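Local coordinates for protease Do-like 1, chloroplastic (PDB 3QO6), which acts as a chloroplast serine protease of the HtrA (Deg) family, needed at high temperature and thought to degrade damaged proteins, at residues B[25-29]-B[115-119]; B[32-38]-B[76-82]; B[89-94]-B[104-110]; B[96-100]-B[229-233]; B[309-315]-B[326-332]. All blocks are in the same frame, centred on the assembly; numbering follows the deposited sequence.

Interaction 1. Residues B[25-29]-B[115-119]; sequences ENTPS and RPIPV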
# COMPACT_ATOMS: atom_id res chain seq x y z
N GLU B 25 17.42 29.79 -31.40
CA GLU B 25 17.47 29.34 -32.79
C GLU B 25 16.63 28.10 -33.07
O GLU B 25 15.95 28.01 -34.11
CB GLU B 25 18.90 29.02 -33.22
CG GLU B 25 19.87 30.16 -33.28
CD GLU B 25 21.21 29.68 -33.82
OE1 GLU B 25 22.26 29.99 -33.18
OE2 GLU B 25 21.23 28.99 -34.87
N ASN B 26 16.66 27.14 -32.14
CA ASN B 26 15.96 25.88 -32.33
C ASN B 26 14.62 25.64 -31.68
O ASN B 26 13.92 24.74 -32.11
CB ASN B 26 16.88 24.73 -31.95
CG ASN B 26 18.17 24.75 -32.72
OD1 ASN B 26 18.26 24.24 -33.83
ND2 ASN B 26 19.19 25.37 -32.14
N THR B 27 14.25 26.41 -30.67
CA THR B 27 12.95 26.16 -30.03
C THR B 27 11.82 26.24 -31.05
O THR B 27 10.82 25.56 -30.90
CB THR B 27 12.67 27.12 -28.83
OG1 THR B 27 11.43 26.75 -28.21
CG2 THR B 27 12.58 28.54 -29.26
N PRO B 28 11.97 27.07 -32.10
CA PRO B 28 10.91 27.16 -33.11
C PRO B 28 10.64 25.83 -33.79
O PRO B 28 9.51 25.54 -34.15
CB PRO B 28 11.45 28.21 -34.07
CG PRO B 28 12.18 29.13 -33.15
CD PRO B 28 12.96 28.13 -32.32
N SER B 29 11.67 25.01 -33.96
CA SER B 29 11.50 23.70 -34.59
C SER B 29 10.78 22.68 -33.70
O SER B 29 10.40 21.61 -34.16
CB SER B 29 12.85 23.10 -34.96
OG SER B 29 13.50 23.88 -35.93
N ARG B 115 10.29 25.35 -39.27
CA ARG B 115 11.74 25.30 -39.29
C ARG B 115 12.15 23.85 -39.11
O ARG B 115 11.84 23.24 -38.10
CB ARG B 115 12.33 26.14 -38.15
CG ARG B 115 13.87 26.13 -38.07
CD ARG B 115 14.40 27.00 -36.91
NE ARG B 115 15.87 27.08 -36.87
CZ ARG B 115 16.66 26.16 -36.31
NH1 ARG B 115 16.13 25.09 -35.73
NH2 ARG B 115 17.98 26.30 -36.33
N PRO B 116 12.78 23.25 -40.12
CA PRO B 116 13.16 21.85 -39.89
C PRO B 116 14.49 21.87 -39.11
O PRO B 116 15.41 22.60 -39.49
CB PRO B 116 13.28 21.29 -41.32
CG PRO B 116 13.71 22.48 -42.12
CD PRO B 116 12.89 23.61 -41.55
N ILE B 117 14.60 21.10 -38.01
CA ILE B 117 15.84 21.12 -37.24
C ILE B 117 16.98 20.65 -38.10
O ILE B 117 16.81 19.79 -38.94
CB ILE B 117 15.87 20.20 -35.98
CG1 ILE B 117 14.89 19.06 -36.16
CG2 ILE B 117 15.61 20.99 -34.71
CD1 ILE B 117 15.17 18.24 -37.38
N PRO B 118 18.15 21.24 -37.90
CA PRO B 118 19.32 20.87 -38.66
C PRO B 118 19.67 19.47 -38.22
O PRO B 118 19.79 19.20 -37.04
CB PRO B 118 20.36 21.89 -38.20
CG PRO B 118 19.54 23.08 -37.83
CD PRO B 118 18.38 22.46 -37.11
N VAL B 119 19.82 18.55 -39.16
CA VAL B 119 20.13 17.17 -38.82
C VAL B 119 21.61 16.95 -38.59
O VAL B 119 22.40 17.22 -39.46
CB VAL B 119 19.66 16.25 -39.93
CG1 VAL B 119 20.23 14.85 -39.72
CG2 VAL B 119 18.12 16.25 -39.98
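Here the end of the N-terminal helix 14-26 and the 3-10 turn that follows it, 27-29, lie against an extended loop of the trypsin-like protease domain, the one leading from strand 102-107 to strand 130-135. The chi1, chi2 and chi3 of R115 are all t, so its side chain runs fully stretched along the turn, passing P28 with R115 CD 4.3 Å from P28 CB, before chi4 of -83° swings the guanidinium round. E25 O and N26 CA lie over one face of that group. N26, in the m rotamer, offers OD1 to R115 NH1 at 3.0 Å, while its ND2 goes to L22 O within the helix. S29 is also m. Its side chain packs CB 3.5 Å from I117 CG2, whose residue also touches F58 and W60 of strand 47-61. S29 OG sits between the arginine's own carbonyl and its guanidinium: it accepts from R115 NH1 at 2.9 Å and donates to R115 O at 2.8 Å.

Interaction 2. Residues B[32-38]-B[76-82]; sequences YITNLAV and ASDLRVT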
# COMPACT_ATOMS: atom_id res chain seq x y z
N TYR B 32 4.45 20.76 -29.69
CA TYR B 32 3.73 20.09 -28.61
C TYR B 32 2.72 19.12 -29.29
O TYR B 32 2.08 19.49 -30.26
CB TYR B 32 3.02 21.14 -27.76
CG TYR B 32 2.52 20.68 -26.39
CD1 TYR B 32 2.92 21.34 -25.21
CD2 TYR B 32 1.59 19.63 -26.26
CE1 TYR B 32 2.40 20.97 -23.94
CE2 TYR B 32 1.07 19.25 -25.02
CZ TYR B 32 1.48 19.92 -23.86
OH TYR B 32 0.97 19.52 -22.63
N ILE B 33 2.58 17.89 -28.80
CA ILE B 33 1.66 16.93 -29.41
C ILE B 33 0.54 16.49 -28.47
O ILE B 33 0.81 16.00 -27.38
CB ILE B 33 2.44 15.67 -29.87
CG1 ILE B 33 3.28 15.99 -31.12
CG2 ILE B 33 1.48 14.47 -30.09
CD1 ILE B 33 4.08 14.80 -31.67
N THR B 34 -0.73 16.63 -28.86
CA THR B 34 -1.80 16.16 -27.96
C THR B 34 -2.59 14.94 -28.44
O THR B 34 -3.21 14.95 -29.50
CB THR B 34 -2.82 17.23 -27.63
OG1 THR B 34 -2.21 18.52 -27.69
CG2 THR B 34 -3.38 16.97 -26.21
N ASN B 35 -2.57 13.92 -27.59
CA ASN B 35 -3.22 12.63 -27.77
C ASN B 35 -4.65 12.68 -27.20
O ASN B 35 -4.84 12.30 -26.05
CB ASN B 35 -2.37 11.59 -27.00
CG ASN B 35 -2.80 10.15 -27.24
OD1 ASN B 35 -3.98 9.80 -27.11
ND2 ASN B 35 -1.82 9.29 -27.56
N LEU B 36 -5.63 13.14 -27.98
CA LEU B 36 -7.02 13.22 -27.48
C LEU B 36 -7.76 11.88 -27.48
O LEU B 36 -7.81 11.20 -28.50
CB LEU B 36 -7.85 14.21 -28.30
CG LEU B 36 -7.49 15.69 -28.24
CD1 LEU B 36 -5.99 15.87 -28.47
CD2 LEU B 36 -8.32 16.44 -29.30
N ALA B 37 -8.35 11.51 -26.34
CA ALA B 37 -9.09 10.25 -26.27
C ALA B 37 -10.59 10.53 -26.16
O ALA B 37 -11.03 11.62 -25.75
CB ALA B 37 -8.62 9.39 -25.09
N VAL B 38 -11.38 9.53 -26.52
CA VAL B 38 -12.82 9.66 -26.50
C VAL B 38 -13.40 9.42 -25.12
O VAL B 38 -13.13 8.41 -24.48
CB VAL B 38 -13.47 8.68 -27.50
CG1 VAL B 38 -14.97 8.79 -27.42
CG2 VAL B 38 -13.00 8.98 -28.92
N ALA B 76 -4.27 7.15 -30.11
CA ALA B 76 -4.98 8.43 -30.19
C ALA B 76 -6.14 8.48 -31.21
O ALA B 76 -5.91 8.44 -32.43
CB ALA B 76 -4.00 9.54 -30.49
N SER B 77 -7.37 8.59 -30.72
CA SER B 77 -8.49 8.69 -31.65
C SER B 77 -8.19 9.89 -32.56
O SER B 77 -8.54 9.89 -33.75
CB SER B 77 -9.82 8.83 -30.90
OG SER B 77 -9.83 9.92 -30.01
N ASP B 78 -7.52 10.90 -32.02
CA ASP B 78 -7.14 12.08 -32.79
C ASP B 78 -5.92 12.68 -32.11
O ASP B 78 -5.75 12.54 -30.89
CB ASP B 78 -8.27 13.12 -32.82
CG ASP B 78 -7.93 14.35 -33.68
OD1 ASP B 78 -8.68 15.35 -33.59
OD2 ASP B 78 -6.93 14.31 -34.44
N LEU B 79 -5.07 13.34 -32.89
CA LEU B 79 -3.88 13.97 -32.35
C LEU B 79 -3.70 15.28 -33.04
O LEU B 79 -3.98 15.42 -34.22
CB LEU B 79 -2.65 13.07 -32.50
CG LEU B 79 -2.47 12.21 -33.74
CD1 LEU B 79 -1.78 13.03 -34.82
CD2 LEU B 79 -1.65 10.97 -33.40
N ARG B 80 -3.25 16.26 -32.26
CA ARG B 80 -3.03 17.62 -32.73
C ARG B 80 -1.65 18.11 -32.33
O ARG B 80 -1.21 17.89 -31.20
CB ARG B 80 -4.07 18.54 -32.10
CG ARG B 80 -5.47 17.92 -31.96
CD ARG B 80 -6.50 18.90 -31.36
NE ARG B 80 -6.58 20.19 -32.06
CZ ARG B 80 -6.54 20.35 -33.39
NH1 ARG B 80 -6.42 19.28 -34.18
NH2 ARG B 80 -6.64 21.56 -33.93
N VAL B 81 -0.96 18.77 -33.25
CA VAL B 81 0.35 19.31 -32.93
C VAL B 81 0.24 20.83 -32.76
O VAL B 81 -0.38 21.49 -33.58
CB VAL B 81 1.42 19.01 -34.03
CG1 VAL B 81 1.56 17.53 -34.26
CG2 VAL B 81 1.06 19.70 -35.30
N THR B 82 0.81 21.38 -31.69
CA THR B 82 0.79 22.83 -31.50
C THR B 82 2.18 23.32 -31.84
O THR B 82 3.18 22.76 -31.39
CB THR B 82 0.53 23.25 -30.05
OG1 THR B 82 -0.72 22.72 -29.60
CG2 THR B 82 0.47 24.76 -29.97
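L36 and R80 bury the most surface in this antiparallel pair of strands, 32-38 and 78-82, with Y32 close behind. L36 and R80 are not directly paired: L36 faces D78 and R80 faces T34. Even so, both side chains rise on the same face of the sheet, and L36 CD2 lies 3.7 Å from R80 CD, so the leucine covers the aliphatic part of the arginine. The charged end of R80 goes to D90 on the neighbouring strand 88-97 in a salt bridge. At the backbone, L36 N donates to D78 O at 3.0 Å, and T34 and R80 bond both ways, T34 N to R80 O at 2.7 Å and R80 N to T34 O at 3.1 Å. Y32 closes the other end with a second double pair: its N reaches T82 O at 2.9 Å and its O takes T82 N at 2.7 Å. Its CB meets T82 CB at 4.0 Å, after which the ring turns away and its hydroxyl bonds S54. On the opposite face, I33 CG1 packs against V81 CG1 at 3.9 Å, and both residues also touch L105 of strand 102-107. Strands 30-40 and 78-82 are the first and last in the order of a six-stranded antiparallel sheet, so this pairing closes the N-terminal beta-barrel of the chymotrypsin-like protease fold.

Interaction 3. Residues B[89-94]-B[104-110]; sequences FDAKVV and VLRIDAP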
# COMPACT_ATOMS: atom_id res chain seq x y z
N PHE B 89 -2.67 22.45 -34.95
CA PHE B 89 -3.11 21.78 -36.17
C PHE B 89 -3.50 20.33 -35.96
O PHE B 89 -3.10 19.69 -34.97
CB PHE B 89 -2.02 21.81 -37.25
CG PHE B 89 -1.53 23.18 -37.58
CD1 PHE B 89 -1.38 23.56 -38.91
CD2 PHE B 89 -1.16 24.07 -36.59
CE1 PHE B 89 -0.87 24.82 -39.23
CE2 PHE B 89 -0.66 25.32 -36.90
CZ PHE B 89 -0.51 25.70 -38.22
N ASP B 90 -4.27 19.81 -36.91
CA ASP B 90 -4.70 18.41 -36.86
C ASP B 90 -3.61 17.65 -37.59
O ASP B 90 -3.07 18.14 -38.60
CB ASP B 90 -6.05 18.25 -37.56
CG ASP B 90 -6.98 17.32 -36.79
OD1 ASP B 90 -6.70 16.09 -36.74
OD2 ASP B 90 -7.98 17.83 -36.24
N ALA B 91 -3.27 16.46 -37.08
CA ALA B 91 -2.18 15.71 -37.69
C ALA B 91 -2.51 14.33 -38.17
O ALA B 91 -3.19 13.56 -37.48
CB ALA B 91 -1.01 15.63 -36.71
N LYS B 92 -2.00 14.01 -39.35
CA LYS B 92 -2.23 12.70 -39.94
C LYS B 92 -1.00 11.83 -39.67
O LYS B 92 0.14 12.29 -39.79
CB LYS B 92 -2.46 12.84 -41.45
CG LYS B 92 -2.68 11.52 -42.19
CD LYS B 92 -1.87 11.46 -43.51
CE LYS B 92 -1.86 10.05 -44.10
NZ LYS B 92 -0.71 9.86 -45.04
N VAL B 93 -1.24 10.58 -39.31
CA VAL B 93 -0.15 9.66 -39.04
C VAL B 93 0.49 9.12 -40.32
O VAL B 93 -0.01 8.18 -40.92
CB VAL B 93 -0.65 8.48 -38.21
CG1 VAL B 93 0.47 7.51 -37.95
CG2 VAL B 93 -1.21 8.98 -36.91
N VAL B 94 1.59 9.71 -40.76
CA VAL B 94 2.27 9.23 -41.96
C VAL B 94 2.71 7.77 -41.85
O VAL B 94 2.62 7.01 -42.82
CB VAL B 94 3.52 10.07 -42.27
CG1 VAL B 94 4.31 9.45 -43.42
CG2 VAL B 94 3.14 11.52 -42.57
N VAL B 104 6.22 9.18 -37.65
CA VAL B 104 6.16 10.41 -38.43
C VAL B 104 4.74 10.91 -38.62
O VAL B 104 3.83 10.15 -38.89
CB VAL B 104 6.79 10.27 -39.81
CG1 VAL B 104 6.77 11.63 -40.48
CG2 VAL B 104 8.22 9.76 -39.70
N LEU B 105 4.57 12.22 -38.48
CA LEU B 105 3.28 12.84 -38.62
C LEU B 105 3.35 13.86 -39.73
O LEU B 105 4.44 14.24 -40.18
CB LEU B 105 2.91 13.56 -37.32
CG LEU B 105 1.97 12.94 -36.29
CD1 LEU B 105 2.09 11.43 -36.19
CD2 LEU B 105 2.28 13.60 -34.96
N ARG B 106 2.17 14.28 -40.20
CA ARG B 106 2.09 15.29 -41.24
C ARG B 106 0.98 16.24 -40.86
O ARG B 106 -0.06 15.82 -40.33
CB ARG B 106 1.79 14.70 -42.61
CG ARG B 106 2.19 15.61 -43.78
CD ARG B 106 1.48 15.27 -45.10
NE ARG B 106 1.98 16.10 -46.21
CZ ARG B 106 2.83 15.68 -47.15
NH1 ARG B 106 3.29 14.42 -47.14
NH2 ARG B 106 3.26 16.52 -48.09
N ILE B 107 1.22 17.52 -41.09
CA ILE B 107 0.23 18.53 -40.81
C ILE B 107 0.21 19.48 -42.00
O ILE B 107 1.18 19.60 -42.75
CB ILE B 107 0.52 19.34 -39.51
CG1 ILE B 107 1.86 20.07 -39.60
CG2 ILE B 107 0.47 18.42 -38.30
CD1 ILE B 107 2.05 21.12 -38.52
N ASP B 108 -0.94 20.14 -42.16
CA ASP B 108 -1.20 21.10 -43.22
C ASP B 108 -0.87 22.48 -42.67
O ASP B 108 -1.74 23.14 -42.10
CB ASP B 108 -2.69 21.04 -43.59
CG ASP B 108 -3.06 21.94 -44.74
OD1 ASP B 108 -4.27 22.19 -44.93
OD2 ASP B 108 -2.15 22.39 -45.48
N ALA B 109 0.38 22.92 -42.83
CA ALA B 109 0.76 24.22 -42.28
C ALA B 109 1.57 25.06 -43.24
O ALA B 109 2.32 24.53 -44.06
CB ALA B 109 1.53 24.03 -40.97
N PRO B 110 1.46 26.40 -43.13
CA PRO B 110 2.19 27.34 -43.98
C PRO B 110 3.72 27.23 -43.84
O PRO B 110 4.28 27.54 -42.79
CB PRO B 110 1.63 28.70 -43.56
CG PRO B 110 1.18 28.47 -42.13
CD PRO B 110 0.56 27.11 -42.19
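A91 is the hollow in this pair of strands. With only a methyl group there, the larger side chains of the partner strand can close in: I107 CG2 comes to 3.5 Å of A91 CB, and L105 CG lies 4.0 Å from the same atom. L105 also reaches V93, CD1 to CG2 at 4.2 Å, so it fills the space between A91 and V93. V94 is a bump beside V104 and R106: V94 CG2 lies 3.5 Å from R106 CB, and V94 CB 4.0 Å from V104 CG1. At the opposite end of 89-94, F89 lies along the chain beyond I107: its CB packs on I107 CB at 4.2 Å, and its ring presents its edge to D108 O and to P110 CD. K92 and R106 stand on the other face, their charged ends leading away, while their backbones bond both ways, K92 N to R106 O at 2.8 Å and R106 N to K92 O at 2.9 Å. Strands 88-97 and 102-107 form a twisted beta hairpin in the N-terminal barrel of the chymotrypsin-like fold.

Interaction 4. Residues B[96-100]-B[229-233]; sequences FDQDK and KVTRP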
# COMPACT_ATOMS: atom_id res chain seq x y z
N PHE B 96 5.01 4.61 -38.99
CA PHE B 96 5.80 4.41 -37.80
C PHE B 96 6.54 3.06 -37.64
O PHE B 96 6.12 2.03 -38.17
CB PHE B 96 4.90 4.63 -36.60
CG PHE B 96 3.78 3.64 -36.48
CD1 PHE B 96 4.02 2.35 -35.99
CD2 PHE B 96 2.48 3.97 -36.89
CE1 PHE B 96 2.97 1.39 -35.91
CE2 PHE B 96 1.43 3.03 -36.81
CZ PHE B 96 1.67 1.74 -36.32
N ASP B 97 7.63 3.09 -36.88
CA ASP B 97 8.44 1.91 -36.62
C ASP B 97 8.40 1.60 -35.13
O ASP B 97 9.03 2.31 -34.36
CB ASP B 97 9.88 2.20 -37.00
CG ASP B 97 10.73 0.97 -36.97
OD1 ASP B 97 10.39 0.00 -36.26
OD2 ASP B 97 11.76 0.98 -37.66
N GLN B 98 7.70 0.56 -34.73
CA GLN B 98 7.59 0.22 -33.31
C GLN B 98 8.87 -0.23 -32.65
O GLN B 98 9.08 -0.03 -31.46
CB GLN B 98 6.57 -0.89 -33.09
CG GLN B 98 5.14 -0.48 -33.24
CD GLN B 98 4.23 -1.50 -32.61
OE1 GLN B 98 4.48 -2.70 -32.71
NE2 GLN B 98 3.15 -1.04 -31.96
N ASP B 99 9.74 -0.86 -33.43
CA ASP B 99 10.96 -1.35 -32.85
C ASP B 99 11.88 -0.26 -32.39
O ASP B 99 12.47 -0.38 -31.32
CB ASP B 99 11.67 -2.27 -33.83
CG ASP B 99 11.00 -3.62 -33.92
OD1 ASP B 99 10.26 -3.98 -32.97
OD2 ASP B 99 11.23 -4.31 -34.92
N LYS B 100 12.02 0.80 -33.17
CA LYS B 100 12.89 1.89 -32.79
C LYS B 100 12.08 3.06 -32.24
O LYS B 100 12.58 4.18 -32.16
CB LYS B 100 13.70 2.33 -34.01
CG LYS B 100 14.38 1.18 -34.74
CD LYS B 100 15.43 0.55 -33.85
CE LYS B 100 16.17 -0.58 -34.54
NZ LYS B 100 17.11 -1.25 -33.56
N LYS B 229 5.98 2.74 -44.06
CA LYS B 229 6.19 1.51 -43.31
C LYS B 229 7.67 1.23 -43.43
O LYS B 229 8.33 1.80 -44.30
CB LYS B 229 5.37 0.37 -43.95
CG LYS B 229 6.01 -1.04 -43.93
CD LYS B 229 4.96 -2.14 -44.25
CE LYS B 229 5.48 -3.59 -44.01
NZ LYS B 229 6.23 -4.30 -45.15
N VAL B 230 8.20 0.40 -42.55
CA VAL B 230 9.61 0.04 -42.60
C VAL B 230 9.57 -1.46 -42.69
O VAL B 230 8.82 -2.10 -41.97
CB VAL B 230 10.37 0.46 -41.33
CG1 VAL B 230 11.60 -0.38 -41.16
CG2 VAL B 230 10.80 1.90 -41.45
N THR B 231 10.35 -2.04 -43.59
CA THR B 231 10.29 -3.48 -43.71
C THR B 231 11.49 -4.13 -43.06
O THR B 231 12.65 -3.91 -43.46
CB THR B 231 10.13 -3.91 -45.19
OG1 THR B 231 8.81 -3.56 -45.63
CG2 THR B 231 10.33 -5.41 -45.35
N ARG B 232 11.19 -4.93 -42.05
CA ARG B 232 12.21 -5.61 -41.27
C ARG B 232 12.16 -7.12 -41.39
O ARG B 232 11.09 -7.74 -41.36
CB ARG B 232 12.08 -5.18 -39.80
CG ARG B 232 12.18 -3.66 -39.56
CD ARG B 232 11.86 -3.33 -38.11
NE ARG B 232 12.37 -2.02 -37.70
CZ ARG B 232 13.61 -1.60 -37.94
NH1 ARG B 232 14.47 -2.38 -38.59
NH2 ARG B 232 14.01 -0.41 -37.51
N PRO B 233 13.33 -7.74 -41.50
CA PRO B 233 13.49 -9.20 -41.63
C PRO B 233 13.14 -10.02 -40.39
O PRO B 233 13.24 -9.53 -39.28
CB PRO B 233 14.96 -9.33 -41.98
CG PRO B 233 15.57 -8.22 -41.09
CD PRO B 233 14.63 -7.06 -41.31
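In this two-domain HtrA protease, a salt-bridge network ties the protease domain to the connection between helix 214-227 and strand 233-234, the first strand of the PDZ sheet. Along that connection, K229 turns away from 96-100 and gives its NZ to T231 OG1 at 2.7 Å. V230 points inward, CG1 3.8 Å from D97 OD2, and also rests on Q223 of the helix. T231 takes no part here and packs on V309 and P332. R232 makes the main contact: its side chain reaches back to the protease domain, where D97 lies at the edge of the guanidinium and D99 contributes a long ion pair, charge only. K100 CG lies 3.2 Å from R232 NH2, while the amine of K100 turns to D305. P233 then packs on L330. The best-aligned bond in the network is R232 NE to D97 OD1, 3.2 Å and 177°, beside the shorter R232 NH2 to D97 OD2 contact at 2.6 Å, a salt bridge whose hydrogen bond is weak.

Interaction 5. Residues B[309-315]-B[326-332]; sequences VGDEVTV and ISVTLEP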
# COMPACT_ATOMS: atom_id res chain seq x y z
N VAL B 309 15.86 -7.86 -45.36
CA VAL B 309 14.98 -8.85 -45.95
C VAL B 309 15.67 -9.54 -47.10
O VAL B 309 16.30 -8.89 -47.92
CB VAL B 309 13.70 -8.23 -46.48
CG1 VAL B 309 12.87 -9.29 -47.16
CG2 VAL B 309 12.92 -7.63 -45.33
N GLY B 310 15.55 -10.86 -47.17
CA GLY B 310 16.18 -11.59 -48.25
C GLY B 310 17.55 -12.19 -47.96
O GLY B 310 17.94 -13.13 -48.63
N ASP B 311 18.28 -11.67 -46.97
CA ASP B 311 19.60 -12.22 -46.64
C ASP B 311 19.54 -13.71 -46.30
O ASP B 311 18.64 -14.16 -45.59
CB ASP B 311 20.22 -11.48 -45.45
CG ASP B 311 20.71 -10.09 -45.80
OD1 ASP B 311 20.37 -9.58 -46.89
OD2 ASP B 311 21.44 -9.50 -44.98
N GLU B 312 20.48 -14.48 -46.82
CA GLU B 312 20.47 -15.89 -46.48
C GLU B 312 21.44 -16.08 -45.32
O GLU B 312 22.64 -16.19 -45.50
CB GLU B 312 20.90 -16.76 -47.65
CG GLU B 312 20.64 -18.23 -47.35
CD GLU B 312 21.37 -19.18 -48.27
OE1 GLU B 312 22.61 -19.05 -48.37
OE2 GLU B 312 20.71 -20.06 -48.88
N VAL B 313 20.88 -16.09 -44.13
CA VAL B 313 21.67 -16.24 -42.92
C VAL B 313 21.89 -17.70 -42.56
O VAL B 313 20.97 -18.53 -42.63
CB VAL B 313 20.97 -15.53 -41.78
CG1 VAL B 313 21.49 -16.03 -40.47
CG2 VAL B 313 21.19 -14.04 -41.91
N THR B 314 23.13 -18.02 -42.18
CA THR B 314 23.48 -19.38 -41.80
C THR B 314 23.47 -19.47 -40.27
O THR B 314 24.27 -18.85 -39.58
CB THR B 314 24.86 -19.81 -42.41
OG1 THR B 314 25.41 -20.91 -41.68
CG2 THR B 314 25.85 -18.66 -42.40
N VAL B 315 22.53 -20.26 -39.76
CA VAL B 315 22.39 -20.42 -38.32
C VAL B 315 22.78 -21.80 -37.81
O VAL B 315 22.41 -22.83 -38.37
CB VAL B 315 20.92 -20.11 -37.85
CG1 VAL B 315 20.35 -18.94 -38.64
CG2 VAL B 315 20.03 -21.32 -38.00
N ILE B 326 22.28 -24.45 -40.45
CA ILE B 326 21.11 -24.37 -41.33
C ILE B 326 21.03 -23.00 -41.97
O ILE B 326 21.20 -21.97 -41.32
CB ILE B 326 19.80 -24.65 -40.54
CG1 ILE B 326 19.87 -26.05 -39.93
CG2 ILE B 326 18.58 -24.53 -41.45
CD1 ILE B 326 18.63 -26.50 -39.24
N SER B 327 20.80 -22.97 -43.27
CA SER B 327 20.69 -21.69 -43.91
C SER B 327 19.24 -21.28 -43.97
O SER B 327 18.36 -22.04 -44.39
CB SER B 327 21.32 -21.73 -45.32
OG SER B 327 22.67 -21.28 -45.28
N VAL B 328 18.98 -20.07 -43.50
CA VAL B 328 17.63 -19.54 -43.51
C VAL B 328 17.64 -18.21 -44.24
O VAL B 328 18.52 -17.39 -44.02
CB VAL B 328 17.13 -19.31 -42.08
CG1 VAL B 328 15.65 -18.93 -42.10
CG2 VAL B 328 17.33 -20.56 -41.26
N THR B 329 16.68 -18.02 -45.13
CA THR B 329 16.60 -16.74 -45.84
C THR B 329 15.48 -15.94 -45.18
O THR B 329 14.30 -16.33 -45.18
CB THR B 329 16.31 -16.90 -47.35
OG1 THR B 329 16.00 -18.27 -47.65
CG2 THR B 329 17.52 -16.49 -48.17
N LEU B 330 15.87 -14.80 -44.61
CA LEU B 330 14.93 -13.96 -43.91
C LEU B 330 13.86 -13.31 -44.76
O LEU B 330 14.16 -12.71 -45.79
CB LEU B 330 15.70 -12.88 -43.13
CG LEU B 330 16.62 -13.39 -42.01
CD1 LEU B 330 17.97 -13.68 -42.58
CD2 LEU B 330 16.75 -12.34 -40.95
N GLU B 331 12.61 -13.45 -44.33
CA GLU B 331 11.48 -12.86 -45.04
C GLU B 331 10.88 -11.74 -44.22
O GLU B 331 11.01 -11.71 -43.00
CB GLU B 331 10.39 -13.90 -45.27
CG GLU B 331 10.87 -15.13 -45.98
CD GLU B 331 9.91 -16.27 -45.79
OE1 GLU B 331 10.21 -17.39 -46.27
OE2 GLU B 331 8.85 -16.06 -45.16
N PRO B 332 10.17 -10.81 -44.88
CA PRO B 332 9.55 -9.70 -44.16
C PRO B 332 8.56 -10.21 -43.13
O PRO B 332 7.95 -11.26 -43.31
CB PRO B 332 8.86 -8.90 -45.27
CG PRO B 332 8.57 -9.93 -46.31
CD PRO B 332 9.84 -10.75 -46.32
O HOH W 1 17.93 -20.63 -47.18
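Backbone hydrogen bonds carry this antiparallel hairpin of the PDZ domain. V313 and V328 bond both ways, V328 N to V313 O nearly straight at 2.7 Å and V313 N to V328 O, also 2.7 Å, weak. V315 and I326 do the same, V315 N to I326 O at 2.7 Å and I326 N to V315 O at 2.6 Å. Before the strand begins, L330 N reaches D311 O at 3.0 Å and G310 N reaches L330 O at 2.7 Å; at G310's phi of 96° a side chain would jam against the preceding carbonyl. Apolar packing gathers on the face with V313, V315, I326 and V328: V315 CG2 lies 4.2 Å from I326 CB and 4.3 Å from V328 CG2. Just past that face, L330 CD1 meets V313 CG2 at 3.3 Å. V309 CG1 touches P332 CD at 3.5 Å. The polar face holds E312, T314, S327 and T329, with a water 3.1 Å from T329 OG1 and weakly bonded to E312 OE2 and S327 O. Strand 285-289 flanks strand 312-318, V289 touching V313 and V315; P263 of helix 263-266 lies against V328 and E331, and strand 233-234 pairs with strand 326-332.

Overall arrangement
Interactions 2 and 3 belong to one barrel: strands 78-82 and 88-97 are neighbours, and V81 O lies 2.8 Å from F89 N. Interaction 2 has a longer backbone ladder, interaction 3 a single doubly bonded pair. I33, L79 and V81 of the first and A91, L105 and I107 of the second face inward, while D90, K92 and R106 lie at the surface. Interaction 5 pairs strands likewise in the separate PDZ domain, with E312, S327 and T329 exposed. Interactions 1 and 4 have no ladder: each depends on one arginine, R115 held by neutral oxygens at the helix end, R232 by acidic side chains between domains. Strand 88-97 serves both interactions 3 and 4, and T231 and P233 of interaction 4 pack on V309, L330 and P332 of interaction 5.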